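Local atomic coordinates of SorB (Sorangium cellulosum, PDB entry 6B2V), a protein that probably closes a pyran ring in a growing polyketide, this chain being the pyran synthase domain of module nine in the trans-acyltransferase assembly line for sorangicin. Residues 52-57 and 61-66; 70-75 and 202-207. All blocks are in the same frame, centred on the assembly; numbering follows the deposited sequence.

Interaction 1: 52-57 and 61-66; sequences EPFLMD and LFPAVA
The F54 ring drives its CE2–CZ edge into one face of the F62 ring, an offset edge-to-face pair whose centroids lie 5.2 Å apart. With the planes at 88°, weakly positive ring hydrogens are directed at the pi cloud of F62; the closest approach, CE2 of F54 to CE2 of F62 at 3.6 Å, falls near the rim of that face. CG of F54 sits between its own N and carbonyl carbon (chi1 83°), swinging the ring off the short helix 53-56 toward 61-66. The adjoining CD2–CE2 edge meets P63, whose CD lies 3.8 Å from CD2 of F54, while CB of A66 adds a looser touch. L55 adds one of its two methyls, CD2, 3.7 Å from CA of F62, and its CG lies over the rim of one face of the F54 ring. Flat rings and a branched leucine suit this buried, wholly apolar meeting. Beyond it, F62 makes a second edge-to-face pair with F48 at the end of strand 41-48 and meets the ring of Y67 in helix 64-77, while P207 at the start of helix 207-225 touches both F54 and A66.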
ATOM      1  N   GLU A  52      -5.231  -7.114  16.769  1.00 23.94           N
ATOM      2  CA  GLU A  52      -4.159  -6.253  16.351  1.00 24.95           C
ATOM      3  C   GLU A  52      -4.777  -4.931  15.883  1.00 26.66           C
ATOM      4  O   GLU A  52      -5.786  -4.932  15.241  1.00 25.82           O
ATOM      5  CB  GLU A  52      -3.361  -6.904  15.200  1.00 26.93           C
ATOM      6  CG  GLU A  52      -2.587  -8.168  15.554  1.00 28.87           C
ATOM      7  CD  GLU A  52      -3.445  -9.421  15.540  1.00 25.62           C
ATOM      8  OE1 GLU A  52      -4.540  -9.366  15.089  1.00 25.54           O
ATOM      9  OE2 GLU A  52      -2.987 -10.455  15.990  1.00 29.60           O
ATOM     10  N   PRO A  53      -4.137  -3.806  16.188  1.00 27.46           N
ATOM     11  CA  PRO A  53      -4.700  -2.526  15.816  1.00 26.06           C
ATOM     12  C   PRO A  53      -4.871  -2.417  14.320  1.00 25.88           C
ATOM     13  O   PRO A  53      -5.911  -2.009  13.892  1.00 24.90           O
ATOM     14  CB  PRO A  53      -3.655  -1.545  16.304  1.00 26.34           C
ATOM     15  CG  PRO A  53      -3.085  -2.204  17.484  1.00 27.03           C
ATOM     16  CD  PRO A  53      -2.949  -3.627  17.011  1.00 28.58           C
ATOM     17  N   PHE A  54      -3.931  -2.919  13.544  1.00 23.06           N
ATOM     18  CA  PHE A  54      -4.046  -2.809  12.088  1.00 25.45           C
ATOM     19  C   PHE A  54      -5.289  -3.471  11.551  1.00 23.60           C
ATOM     20  O   PHE A  54      -5.768  -3.075  10.543  1.00 23.31           O
ATOM     21  CB  PHE A  54      -2.770  -3.110  11.321  1.00 23.52           C
ATOM     22  CG  PHE A  54      -2.521  -4.560  11.092  1.00 24.31           C
ATOM     23  CD1 PHE A  54      -1.917  -5.313  12.037  1.00 25.24           C
ATOM     24  CD2 PHE A  54      -2.905  -5.148   9.943  1.00 23.91           C
ATOM     25  CE1 PHE A  54      -1.702  -6.647  11.837  1.00 22.46           C
ATOM     26  CE2 PHE A  54      -2.713  -6.475   9.737  1.00 20.37           C
ATOM     27  CZ  PHE A  54      -2.102  -7.227  10.672  1.00 21.83           C
ATOM     28  N   LEU A  55      -5.722  -4.567  12.162  1.00 21.65           N
ATOM     29  CA  LEU A  55      -6.980  -5.204  11.821  1.00 23.42           C
ATOM     30  C   LEU A  55      -8.227  -4.524  12.381  1.00 24.05           C
ATOM     31  O   LEU A  55      -9.214  -4.368  11.744  1.00 25.22           O
ATOM     32  CB  LEU A  55      -6.969  -6.709  12.164  1.00 23.34           C
ATOM     33  CG  LEU A  55      -5.966  -7.504  11.338  1.00 23.89           C
ATOM     34  CD1 LEU A  55      -5.756  -8.887  11.918  1.00 22.13           C
ATOM     35  CD2 LEU A  55      -6.422  -7.612   9.917  1.00 19.78           C
ATOM     36  N   MET A  56      -8.147  -4.123  13.634  1.00 26.13           N
ATOM     37  CA  MET A  56      -9.233  -3.455  14.306  1.00 26.93           C
ATOM     38  C   MET A  56      -9.571  -2.128  13.663  1.00 25.10           C
ATOM     39  O   MET A  56     -10.704  -1.744  13.623  1.00 28.67           O
ATOM     40  CB  MET A  56      -8.922  -3.282  15.764  1.00 30.20           C
ATOM     41  CG  MET A  56      -8.913  -4.598  16.475  1.00 29.79           C
ATOM     42  SD  MET A  56      -9.395  -4.449  18.194  1.00 40.84           S
ATOM     43  CE  MET A  56      -7.916  -3.650  18.710  1.00 39.14           C
ATOM     44  N   ASP A  57      -8.550  -1.505  13.113  1.00 28.34           N
ATOM     45  CA  ASP A  57      -8.647  -0.205  12.437  1.00 26.91           C
ATOM     46  C   ASP A  57      -9.163  -0.359  10.982  1.00 26.97           C
ATOM     47  O   ASP A  57      -9.282   0.590  10.277  1.00 25.48           O
ATOM     48  CB  ASP A  57      -7.270   0.498  12.386  1.00 26.29           C
ATOM     49  CG  ASP A  57      -6.781   1.035  13.750  1.00 30.11           C
ATOM     50  OD1 ASP A  57      -7.552   1.037  14.674  1.00 27.63           O
ATOM     51  OD2 ASP A  57      -5.610   1.405  13.846  1.00 29.20           O
ATOM     52  N   LEU A  61     -10.352  -6.701   8.109  1.00 18.59           N
ATOM     53  CA  LEU A  61      -9.877  -7.099   6.800  1.00 17.71           C
ATOM     54  C   LEU A  61      -8.394  -6.769   6.674  1.00 18.60           C
ATOM     55  O   LEU A  61      -7.999  -5.687   6.852  1.00 16.64           O
ATOM     56  CB  LEU A  61     -10.691  -6.387   5.725  1.00 17.33           C
ATOM     57  CG  LEU A  61     -10.166  -6.477   4.301  1.00 17.86           C
ATOM     58  CD1 LEU A  61     -10.323  -7.870   3.758  1.00 17.91           C
ATOM     59  CD2 LEU A  61     -10.826  -5.495   3.390  1.00 20.63           C
ATOM     60  N   PHE A  62      -7.577  -7.752   6.333  1.00 15.94           N
ATOM     61  CA  PHE A  62      -6.150  -7.521   6.246  1.00 17.27           C
ATOM     62  C   PHE A  62      -5.943  -6.575   5.094  1.00 14.94           C
ATOM     63  O   PHE A  62      -6.281  -6.883   4.008  1.00 16.70           O
ATOM     64  CB  PHE A  62      -5.460  -8.871   6.000  1.00 15.93           C
ATOM     65  CG  PHE A  62      -4.013  -8.921   6.372  1.00 15.44           C
ATOM     66  CD1 PHE A  62      -3.068  -8.469   5.532  1.00 12.92           C
ATOM     67  CD2 PHE A  62      -3.614  -9.490   7.544  1.00 17.34           C
ATOM     68  CE1 PHE A  62      -1.731  -8.556   5.834  1.00 13.83           C
ATOM     69  CE2 PHE A  62      -2.276  -9.551   7.884  1.00 18.61           C
ATOM     70  CZ  PHE A  62      -1.335  -9.078   7.028  1.00 15.05           C
ATOM     71  N   PRO A  63      -5.305  -5.447   5.354  1.00 16.07           N
ATOM     72  CA  PRO A  63      -5.158  -4.463   4.311  1.00 16.38           C
ATOM     73  C   PRO A  63      -4.225  -4.896   3.224  1.00 13.81           C
ATOM     74  O   PRO A  63      -3.212  -5.459   3.481  1.00 13.99           O
ATOM     75  CB  PRO A  63      -4.589  -3.233   5.038  1.00 17.38           C
ATOM     76  CG  PRO A  63      -4.853  -3.470   6.441  1.00 17.81           C
ATOM     77  CD  PRO A  63      -4.809  -4.944   6.630  1.00 15.85           C
ATOM     78  N   ALA A  64      -4.531  -4.451   2.029  1.00 15.56           N
ATOM     79  CA  ALA A  64      -3.717  -4.782   0.867  1.00 16.17           C
ATOM     80  C   ALA A  64      -2.269  -4.331   1.056  1.00 15.57           C
ATOM     81  O   ALA A  64      -1.338  -5.005   0.807  1.00 14.33           O
ATOM     82  CB  ALA A  64      -4.294  -4.110  -0.371  1.00 16.81           C
ATOM     83  N   VAL A  65      -2.154  -3.150   1.616  1.00 15.30           N
ATOM     84  CA  VAL A  65      -0.899  -2.535   1.859  1.00 14.45           C
ATOM     85  C   VAL A  65      -0.049  -3.282   2.873  1.00 14.87           C
ATOM     86  O   VAL A  65       1.116  -3.177   2.871  1.00 14.75           O
ATOM     87  CB  VAL A  65      -1.092  -1.020   2.133  1.00 17.14           C
ATOM     88  CG1 VAL A  65      -1.483  -0.712   3.553  1.00 17.50           C
ATOM     89  CG2 VAL A  65      -0.061  -0.141   1.502  1.00 21.08           C
ATOM     90  N   ALA A  66      -0.693  -3.962   3.807  1.00 13.71           N
ATOM     91  CA  ALA A  66       0.005  -4.742   4.822  1.00 14.20           C
ATOM     92  C   ALA A  66       0.732  -5.938   4.238  1.00 13.42           C
ATOM     93  O   ALA A  66       1.672  -6.367   4.780  1.00 14.58           O
ATOM     94  CB  ALA A  66      -0.889  -5.141   5.970  1.00 14.89           C
TER

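Interaction 2: 70-75 and 202-207; sequences MARAAA and AFLLDP
One face of the R72 guanidinium is covered by L204, whose CB stands 3.3 Å above the plane and toward its rim, while O of A202 approaches obliquely and only distantly, 4.5 Å from NH2 of R72. The nitrogens serve a different purpose: NH2 forms a salt bridge with E69 and NH1 another with E76, so two carboxylates fix how the group is turned. Arginine suits the place because its flat, charged end can bind acids through its N-H groups and still offer a face to a hydrocarbon. The second flat group, the ring of F203, receives CD of P207 over its centre at 3.7 Å, a contact within 202-207 that packs the loop's aromatic side chain on the first residue of helix 207-225.

The R72 chain runs out extended and then bends at chi3 (64°), which brings the guanidinium round against L204. The two side chains cross at about a right angle, and CD2 of L204 lies 3.5 Å from CD of R72, so leucine lies against both the aliphatic stem and the charged plane. E69 ties the pieces together: besides holding R72, its OE2 accepts from L204 N and its OE1 from L205 N, so one carboxylate receives two successive backbone N-H groups of a loop that has no regular structure.

Farther on, OD1 of D206 caps N208 N at the start of helix 207-225, where P207, having no N-H to donate, fits the first turn. On another side of helix 64-77, M70 and A74 pack on strand 101-110, the small side chain of A74 being suited to a helix lying against a sheet. This is consistent with the double hotdog of polyketide dehydratase domains: helix 64-77, probably the central helix of the N-terminal hotdog, meets the loop leading into helix 207-225 of the C-terminal one.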
ATOM      1  N   MET A  70       4.563  -6.946   4.827  1.00 14.38           N
ATOM      2  CA  MET A  70       4.915  -8.270   5.278  1.00 16.53           C
ATOM      3  C   MET A  70       5.981  -8.901   4.383  1.00 15.74           C
ATOM      4  O   MET A  70       6.922  -9.446   4.870  1.00 18.00           O
ATOM      5  CB  MET A  70       3.672  -9.167   5.350  1.00 16.36           C
ATOM      6  CG  MET A  70       3.970 -10.544   5.905  1.00 17.54           C
ATOM      7  SD  MET A  70       2.443 -11.526   5.883  1.00 19.57           S
ATOM      8  CE  MET A  70       2.986 -13.001   6.747  1.00 17.69           C
ATOM      9  N   ALA A  71       5.801  -8.791   3.084  1.00 13.63           N
ATOM     10  CA  ALA A  71       6.767  -9.333   2.182  1.00 14.25           C
ATOM     11  C   ALA A  71       8.133  -8.668   2.337  1.00 18.37           C
ATOM     12  O   ALA A  71       9.104  -9.321   2.359  1.00 17.77           O
ATOM     13  CB  ALA A  71       6.292  -9.188   0.769  1.00 16.44           C
ATOM     14  N   ARG A  72       8.146  -7.359   2.444  1.00 15.48           N
ATOM     15  CA  ARG A  72       9.376  -6.633   2.654  1.00 19.36           C
ATOM     16  C   ARG A  72      10.018  -7.016   3.977  1.00 20.99           C
ATOM     17  O   ARG A  72      11.189  -7.220   4.036  1.00 20.20           O
ATOM     18  CB  ARG A  72       9.111  -5.125   2.655  1.00 17.10           C
ATOM     19  CG  ARG A  72      10.333  -4.219   2.834  1.00 21.31           C
ATOM     20  CD  ARG A  72       9.948  -2.912   3.548  1.00 22.44           C
ATOM     21  NE  ARG A  72       9.470  -3.073   4.899  1.00 19.66           N
ATOM     22  CZ  ARG A  72      10.211  -3.419   5.926  1.00 21.66           C
ATOM     23  NH1 ARG A  72      11.490  -3.626   5.772  1.00 26.04           N
ATOM     24  NH2 ARG A  72       9.688  -3.537   7.100  1.00 21.66           N
ATOM     25  N   ALA A  73       9.225  -7.092   5.032  1.00 18.09           N
ATOM     26  CA  ALA A  73       9.745  -7.451   6.329  1.00 18.03           C
ATOM     27  C   ALA A  73      10.331  -8.858   6.309  1.00 20.16           C
ATOM     28  O   ALA A  73      11.330  -9.104   6.916  1.00 22.69           O
ATOM     29  CB  ALA A  73       8.685  -7.315   7.366  1.00 19.53           C
ATOM     30  N   ALA A  74       9.688  -9.772   5.615  1.00 19.52           N
ATOM     31  CA  ALA A  74      10.203 -11.133   5.527  1.00 20.60           C
ATOM     32  C   ALA A  74      11.538 -11.179   4.795  1.00 22.21           C
ATOM     33  O   ALA A  74      12.410 -11.901   5.157  1.00 22.49           O
ATOM     34  CB  ALA A  74       9.190 -12.066   4.889  1.00 20.46           C
ATOM     35  N   ALA A  75      11.648 -10.424   3.731  1.00 20.29           N
ATOM     36  CA  ALA A  75      12.875 -10.345   3.003  1.00 19.80           C
ATOM     37  C   ALA A  75      13.978  -9.729   3.869  1.00 23.58           C
ATOM     38  O   ALA A  75      15.092 -10.159   3.788  1.00 24.80           O
ATOM     39  CB  ALA A  75      12.692  -9.568   1.723  1.00 19.00           C
ATOM     40  N   ALA A 202       8.401  -0.643  14.418  1.00 19.26           N
ATOM     41  CA  ALA A 202       8.898  -1.798  13.689  1.00 21.09           C
ATOM     42  C   ALA A 202       8.472  -1.779  12.219  1.00 20.15           C
ATOM     43  O   ALA A 202       9.132  -2.295  11.340  1.00 19.80           O
ATOM     44  CB  ALA A 202       8.474  -3.081  14.341  1.00 22.91           C
ATOM     45  N   PHE A 203       7.339  -1.156  11.981  1.00 24.40           N
ATOM     46  CA  PHE A 203       6.848  -1.032  10.623  1.00 19.20           C
ATOM     47  C   PHE A 203       7.680  -0.052   9.790  1.00 20.32           C
ATOM     48  O   PHE A 203       8.040   0.959  10.312  1.00 23.33           O
ATOM     49  CB  PHE A 203       5.436  -0.450  10.619  1.00 17.57           C
ATOM     50  CG  PHE A 203       4.333  -1.390  11.008  1.00 17.02           C
ATOM     51  CD1 PHE A 203       4.075  -2.534  10.314  1.00 20.03           C
ATOM     52  CD2 PHE A 203       3.479  -1.062  12.005  1.00 19.91           C
ATOM     53  CE1 PHE A 203       3.025  -3.342  10.650  1.00 30.07           C
ATOM     54  CE2 PHE A 203       2.443  -1.863  12.363  1.00 27.65           C
ATOM     55  CZ  PHE A 203       2.216  -3.010  11.676  1.00 32.26           C
ATOM     56  N   LEU A 204       8.037  -0.376   8.564  1.00 15.06           N
ATOM     57  CA  LEU A 204       8.640   0.605   7.698  1.00 16.75           C
ATOM     58  C   LEU A 204       7.441   1.414   7.178  1.00 20.44           C
ATOM     59  O   LEU A 204       7.351   2.601   7.395  1.00 19.23           O
ATOM     60  CB  LEU A 204       9.413  -0.002   6.584  1.00 16.42           C
ATOM     61  CG  LEU A 204      10.005   0.969   5.576  1.00 21.25           C
ATOM     62  CD1 LEU A 204      10.693   2.154   6.211  1.00 29.14           C
ATOM     63  CD2 LEU A 204      10.955   0.256   4.661  1.00 24.89           C
ATOM     64  N   LEU A 205       6.491   0.717   6.571  1.00 16.60           N
ATOM     65  CA  LEU A 205       5.229   1.333   6.193  1.00 16.72           C
ATOM     66  C   LEU A 205       4.083   0.774   7.070  1.00 16.97           C
ATOM     67  O   LEU A 205       3.613  -0.273   6.815  1.00 16.74           O
ATOM     68  CB  LEU A 205       4.893   1.082   4.737  1.00 15.21           C
ATOM     69  CG  LEU A 205       3.664   1.790   4.170  1.00 14.17           C
ATOM     70  CD1 LEU A 205       3.744   3.296   4.331  1.00 16.34           C
ATOM     71  CD2 LEU A 205       3.483   1.423   2.730  1.00 17.01           C
ATOM     72  N   ASP A 206       3.659   1.540   8.060  1.00 15.98           N
ATOM     73  CA  ASP A 206       2.541   1.217   8.899  1.00 17.61           C
ATOM     74  C   ASP A 206       1.326   1.201   7.974  1.00 18.21           C
ATOM     75  O   ASP A 206       1.158   2.037   7.181  1.00 14.77           O
ATOM     76  CB  ASP A 206       2.325   2.342   9.959  1.00 21.02           C
ATOM     77  CG  ASP A 206       1.234   2.040  11.007  1.00 24.16           C
ATOM     78  OD1 ASP A 206       0.055   1.828  10.756  1.00 30.70           O
ATOM     79  OD2 ASP A 206       1.523   2.080  12.156  1.00 35.96           O
ATOM     80  N   PRO A 207       0.419   0.288   8.223  1.00 18.50           N
ATOM     81  CA  PRO A 207      -0.750   0.173   7.386  1.00 17.89           C
ATOM     82  C   PRO A 207      -1.597   1.426   7.392  1.00 15.82           C
ATOM     83  O   PRO A 207      -2.205   1.680   6.430  1.00 16.27           O
ATOM     84  CB  PRO A 207      -1.464  -1.038   7.971  1.00 19.01           C
ATOM     85  CG  PRO A 207      -0.367  -1.863   8.454  1.00 18.51           C
ATOM     86  CD  PRO A 207       0.629  -0.927   9.023  1.00 19.74           C
TER

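Helix 64-77 serves both contacts, its first turn in interaction 1 and its middle in interaction 2. Interaction 1 is local and buried, joining pieces only a few residues apart within what is predicted to be the N-terminal hotdog; aromatic and aliphatic groups do all the work. Interaction 2 is smaller and partly buried, spans more than a hundred residues, and links the two predicted hotdog halves, combining a leucine–guanidinium contact with charges settled by glutamates of the helix. The two meet around the start of helix 207-225 and the loop before it: CG of P207 lies 3.9 Å from CB of F54, and CD2 of L205 is 4.1 Å from CG2 of V65, so apolar packing joins interaction 1 to the far end of segment 202-207.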